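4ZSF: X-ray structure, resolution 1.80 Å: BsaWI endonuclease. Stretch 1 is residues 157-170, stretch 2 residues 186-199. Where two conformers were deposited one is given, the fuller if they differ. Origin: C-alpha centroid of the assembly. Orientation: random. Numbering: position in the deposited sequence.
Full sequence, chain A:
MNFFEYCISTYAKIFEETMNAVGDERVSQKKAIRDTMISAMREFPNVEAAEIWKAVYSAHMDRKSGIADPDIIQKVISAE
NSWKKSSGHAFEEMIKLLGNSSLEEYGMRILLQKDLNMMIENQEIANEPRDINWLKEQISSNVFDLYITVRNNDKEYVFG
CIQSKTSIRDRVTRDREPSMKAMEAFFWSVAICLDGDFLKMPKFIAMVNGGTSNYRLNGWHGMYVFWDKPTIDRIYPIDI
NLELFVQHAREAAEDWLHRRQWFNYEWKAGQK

Stretch 1, residues 157-170: YVFGCIQSKTSIRD
Stretch 2 (186-199) FFWSVAICLDGDFL

Ile162 and Val190 pair at the apolar centre of this contact between two parallel strands, 157-165 and 188-193. Both have chi1 m (Ile162 chi2 t), bringing Ile162 CG1 within 3.7 Å of Val190 CG2; Ile162 CG2 also lies 4.1 Å from CD1 of Ile192 (m, t), which pairs with Ser164 (p). Branched aliphatic chains suit such extended, buried positions. On the same face, Trp188 (t, chi2 40°) lies beside Gly160. A CB on Gly160 would fall about 3.1 Å from Trp188 CE3, so the bare glycine leaves room for the indole. Phe159 (p, chi2 -88°), whose CB points away, brings its ring end back, with CE2 3.7 Å from Trp188 CE3; the planes lie 15° apart but slide past each other, barely overlapping.

The other face carries Cys161, Gln163 and Lys165, paired with Ser189, Ala191 and Cys193. Paired CA atoms stand from 4.3 Å (Gly160 CA to Trp188 CA) to 5.2 Å (Lys165 CA to Cys193 CA) apart. Small Ala191 sets its CB 4.3 Å from Gln163 CB. Just before the second strand, Phe187 (m, chi2 90°) meets Cys161 (m), whose SG lies 4.1 Å from Phe187 CB, and offers its ring edge to Val158 O, 3.5 Å from Phe187 CE2.

The backbones form a ladder, extended except at Phe159 (psi -10°), with axes 4.6 Å apart at closest approach and N-to-C directions 19° apart. Phe159 O accepts from Trp188 N (2.9 Å). Cys161, Gln163 and Lys165 each donate through N, to O of Trp188, Val190 and Ile192, and accept through O, from N of Val190, Ile192 and Leu194.

At the polar edge, Lys165 (m, m, t, t) leads its amine away to a partner elsewhere in the structure. Beyond it, poorly ordered Ile168, unmodelled past CB, sets CB 3.3 Å from Asp195 O and 4.0 Å from Cys193 SG. Within the second stretch, Asp195 (t) accepts at OD1 from Asp197 N, 2.6 Å.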

# COMPACT_ATOMS: atom_id res chain seq x y z
N TYR A 157 -22.18 23.08 10.46
CA TYR A 157 -20.85 22.96 11.05
C TYR A 157 -20.37 21.54 11.00
O TYR A 157 -21.09 20.68 11.47
CB TYR A 157 -20.88 23.37 12.51
CG TYR A 157 -21.26 24.82 12.68
CD1 TYR A 157 -20.27 25.81 12.65
CD2 TYR A 157 -22.60 25.21 12.83
CE1 TYR A 157 -20.62 27.18 12.82
CE2 TYR A 157 -22.95 26.56 12.99
CZ TYR A 157 -21.96 27.52 12.98
OH TYR A 157 -22.34 28.84 13.14
N VAL A 158 -19.14 21.29 10.52
CA VAL A 158 -18.54 19.97 10.73
C VAL A 158 -18.13 19.84 12.20
O VAL A 158 -17.37 20.66 12.70
CB VAL A 158 -17.31 19.76 9.82
CG1 VAL A 158 -16.59 18.43 10.18
CG2 VAL A 158 -17.75 19.78 8.40
N PHE A 159 -18.59 18.79 12.90
CA PHE A 159 -18.14 18.64 14.30
C PHE A 159 -17.46 17.27 14.52
O PHE A 159 -16.93 17.03 15.60
CB PHE A 159 -19.32 18.79 15.28
CG PHE A 159 -20.36 17.63 15.24
CD1 PHE A 159 -21.45 17.66 14.35
CD2 PHE A 159 -20.23 16.51 16.10
CE1 PHE A 159 -22.41 16.58 14.31
CE2 PHE A 159 -21.16 15.51 16.11
CZ PHE A 159 -22.21 15.50 15.23
N GLY A 160 -17.54 16.35 13.54
CA GLY A 160 -16.97 15.04 13.80
C GLY A 160 -16.30 14.44 12.57
O GLY A 160 -16.67 14.78 11.42
N CYS A 161 -15.28 13.61 12.83
CA CYS A 161 -14.47 12.91 11.83
C CYS A 161 -14.65 11.41 12.07
O CYS A 161 -14.59 10.94 13.22
CB CYS A 161 -12.99 13.28 12.02
SG CYS A 161 -12.64 15.03 11.85
N ILE A 162 -14.90 10.66 11.01
CA ILE A 162 -15.29 9.27 11.14
C ILE A 162 -14.45 8.37 10.24
O ILE A 162 -14.29 8.62 9.03
CB ILE A 162 -16.79 9.09 10.72
CG1 ILE A 162 -17.70 9.96 11.62
CG2 ILE A 162 -17.17 7.59 10.68
CD1 ILE A 162 -19.10 10.21 10.93
N GLN A 163 -13.90 7.31 10.83
CA GLN A 163 -13.19 6.26 10.06
C GLN A 163 -14.12 5.11 9.89
O GLN A 163 -14.73 4.70 10.85
CB GLN A 163 -11.94 5.84 10.77
CG GLN A 163 -10.92 7.05 10.85
CD GLN A 163 -9.71 6.75 11.72
OE1 GLN A 163 -9.73 5.85 12.56
NE2 GLN A 163 -8.63 7.46 11.48
N SER A 164 -14.28 4.57 8.68
CA SER A 164 -15.28 3.51 8.55
C SER A 164 -14.68 2.37 7.79
O SER A 164 -14.61 2.48 6.58
CB SER A 164 -16.56 4.02 7.84
OG SER A 164 -16.34 4.26 6.45
N LYS A 165 -14.29 1.31 8.52
CA LYS A 165 -13.44 0.20 8.05
C LYS A 165 -14.16 -1.13 7.95
O LYS A 165 -14.94 -1.48 8.85
CB LYS A 165 -12.28 0.05 9.00
CG LYS A 165 -11.41 1.33 9.09
CD LYS A 165 -11.19 1.99 7.70
CE LYS A 165 -10.52 3.37 7.84
NZ LYS A 165 -10.36 4.08 6.53
N THR A 166 -13.90 -1.90 6.89
CA THR A 166 -14.63 -3.13 6.68
C THR A 166 -13.83 -4.25 7.30
O THR A 166 -14.30 -5.37 7.42
CB THR A 166 -14.86 -3.41 5.18
OG1 THR A 166 -13.62 -3.21 4.51
CG2 THR A 166 -15.85 -2.44 4.60
N SER A 167 -12.57 -3.95 7.61
CA SER A 167 -11.78 -4.83 8.42
C SER A 167 -11.19 -3.96 9.54
O SER A 167 -10.52 -2.96 9.27
CB SER A 167 -10.69 -5.51 7.60
OG SER A 167 -9.75 -4.53 7.18
N ILE A 168 -11.46 -4.32 10.79
CA ILE A 168 -10.80 -3.69 11.92
C ILE A 168 -9.46 -4.36 12.12
O ILE A 168 -8.77 -4.11 13.10
CB ILE A 168 -11.63 -3.80 13.21
N ARG A 169 -9.10 -5.21 11.17
CA ARG A 169 -8.01 -6.13 11.36
C ARG A 169 -6.72 -5.40 11.72
O ARG A 169 -6.15 -5.65 12.78
CB ARG A 169 -7.81 -6.99 10.10
N ASP A 170 -6.30 -4.47 10.88
CA ASP A 170 -4.91 -4.04 10.96
C ASP A 170 -4.76 -2.56 10.85
O ASP A 170 -3.87 -1.98 11.50
CB ASP A 170 -4.09 -4.71 9.86
N PHE A 186 -10.12 19.21 18.60
CA PHE A 186 -11.45 19.40 19.20
C PHE A 186 -12.54 19.06 18.20
O PHE A 186 -13.55 19.78 18.08
CB PHE A 186 -11.64 20.81 19.76
CG PHE A 186 -10.61 21.19 20.80
CD1 PHE A 186 -10.80 20.87 22.16
CD2 PHE A 186 -9.45 21.84 20.41
CE1 PHE A 186 -9.84 21.22 23.11
CE2 PHE A 186 -8.47 22.16 21.34
CZ PHE A 186 -8.68 21.90 22.72
N PHE A 187 -12.40 17.89 17.57
CA PHE A 187 -13.54 17.28 16.85
C PHE A 187 -13.89 15.94 17.51
O PHE A 187 -13.00 15.25 18.05
CB PHE A 187 -13.19 17.02 15.40
CG PHE A 187 -13.03 18.30 14.58
CD1 PHE A 187 -11.79 18.94 14.48
CD2 PHE A 187 -14.14 18.85 13.92
CE1 PHE A 187 -11.66 20.14 13.72
CE2 PHE A 187 -14.00 20.03 13.18
CZ PHE A 187 -12.79 20.65 13.08
N TRP A 188 -15.17 15.57 17.39
CA TRP A 188 -15.57 14.18 17.73
C TRP A 188 -14.85 13.25 16.80
O TRP A 188 -14.89 13.46 15.58
CB TRP A 188 -17.06 14.07 17.56
CG TRP A 188 -17.68 12.83 18.11
CD1 TRP A 188 -17.38 12.19 19.30
CD2 TRP A 188 -18.76 12.11 17.50
NE1 TRP A 188 -18.25 11.13 19.46
CE2 TRP A 188 -19.09 11.06 18.37
CE3 TRP A 188 -19.48 12.26 16.30
CZ2 TRP A 188 -20.14 10.16 18.08
CZ3 TRP A 188 -20.51 11.38 16.01
CH2 TRP A 188 -20.80 10.31 16.88
N SER A 189 -14.20 12.21 17.32
CA SER A 189 -13.45 11.34 16.43
C SER A 189 -13.86 9.91 16.68
O SER A 189 -13.64 9.37 17.77
CB SER A 189 -11.92 11.49 16.63
OG SER A 189 -11.24 10.63 15.73
N VAL A 190 -14.50 9.29 15.70
CA VAL A 190 -14.98 7.93 15.95
C VAL A 190 -14.68 6.98 14.83
O VAL A 190 -14.26 7.39 13.74
CB VAL A 190 -16.53 7.92 16.22
CG1 VAL A 190 -16.85 8.70 17.51
CG2 VAL A 190 -17.28 8.48 15.02
N ALA A 191 -14.88 5.68 15.10
CA ALA A 191 -14.65 4.68 14.06
C ALA A 191 -15.86 3.77 14.01
O ALA A 191 -16.46 3.50 15.07
CB ALA A 191 -13.44 3.89 14.35
N ILE A 192 -16.19 3.27 12.82
CA ILE A 192 -17.31 2.31 12.65
C ILE A 192 -16.66 1.13 11.99
O ILE A 192 -15.98 1.31 10.95
CB ILE A 192 -18.41 2.93 11.78
CG1 ILE A 192 -19.07 4.08 12.57
CG2 ILE A 192 -19.49 1.87 11.39
CD1 ILE A 192 -20.07 4.95 11.75
N CYS A 193 -16.86 -0.05 12.58
CA CYS A 193 -16.13 -1.27 12.23
C CYS A 193 -17.05 -2.45 11.89
O CYS A 193 -17.95 -2.76 12.69
CB CYS A 193 -15.25 -1.69 13.42
SG CYS A 193 -13.97 -0.60 13.84
N LEU A 194 -16.81 -3.15 10.77
CA LEU A 194 -17.61 -4.28 10.45
C LEU A 194 -17.38 -5.50 11.29
O LEU A 194 -18.32 -6.24 11.64
CB LEU A 194 -17.36 -4.59 8.96
CG LEU A 194 -18.35 -5.51 8.33
CD1 LEU A 194 -19.75 -5.00 8.68
CD2 LEU A 194 -18.08 -5.44 6.86
N ASP A 195 -16.13 -5.72 11.65
CA ASP A 195 -15.83 -7.03 12.20
C ASP A 195 -15.02 -6.76 13.42
O ASP A 195 -14.00 -6.06 13.33
CB ASP A 195 -15.06 -7.89 11.20
CG ASP A 195 -14.70 -9.25 11.74
OD1 ASP A 195 -14.50 -9.38 12.96
OD2 ASP A 195 -14.57 -10.19 10.91
N GLY A 196 -15.46 -7.31 14.54
CA GLY A 196 -14.76 -7.06 15.79
C GLY A 196 -13.72 -8.10 16.20
O GLY A 196 -13.14 -7.99 17.29
N ASP A 197 -13.46 -9.08 15.32
CA ASP A 197 -12.58 -10.23 15.64
C ASP A 197 -11.21 -9.80 16.17
O ASP A 197 -10.58 -10.52 16.96
CB ASP A 197 -12.38 -11.13 14.42
CG ASP A 197 -13.46 -12.21 14.28
OD1 ASP A 197 -14.36 -12.31 15.15
OD2 ASP A 197 -13.39 -12.98 13.30
N PHE A 198 -10.75 -8.64 15.72
CA PHE A 198 -9.43 -8.19 16.12
C PHE A 198 -9.47 -7.79 17.59
O PHE A 198 -8.42 -7.81 18.26
CB PHE A 198 -8.95 -7.01 15.25
N LEU A 199 -10.66 -7.46 18.12
CA LEU A 199 -10.76 -7.00 19.51
C LEU A 199 -10.71 -8.19 20.49
O LEU A 199 -10.65 -8.00 21.71
CB LEU A 199 -12.01 -6.14 19.74
CG LEU A 199 -11.96 -4.75 19.02
CD1 LEU A 199 -13.29 -3.97 19.14
CD2 LEU A 199 -10.83 -3.83 19.44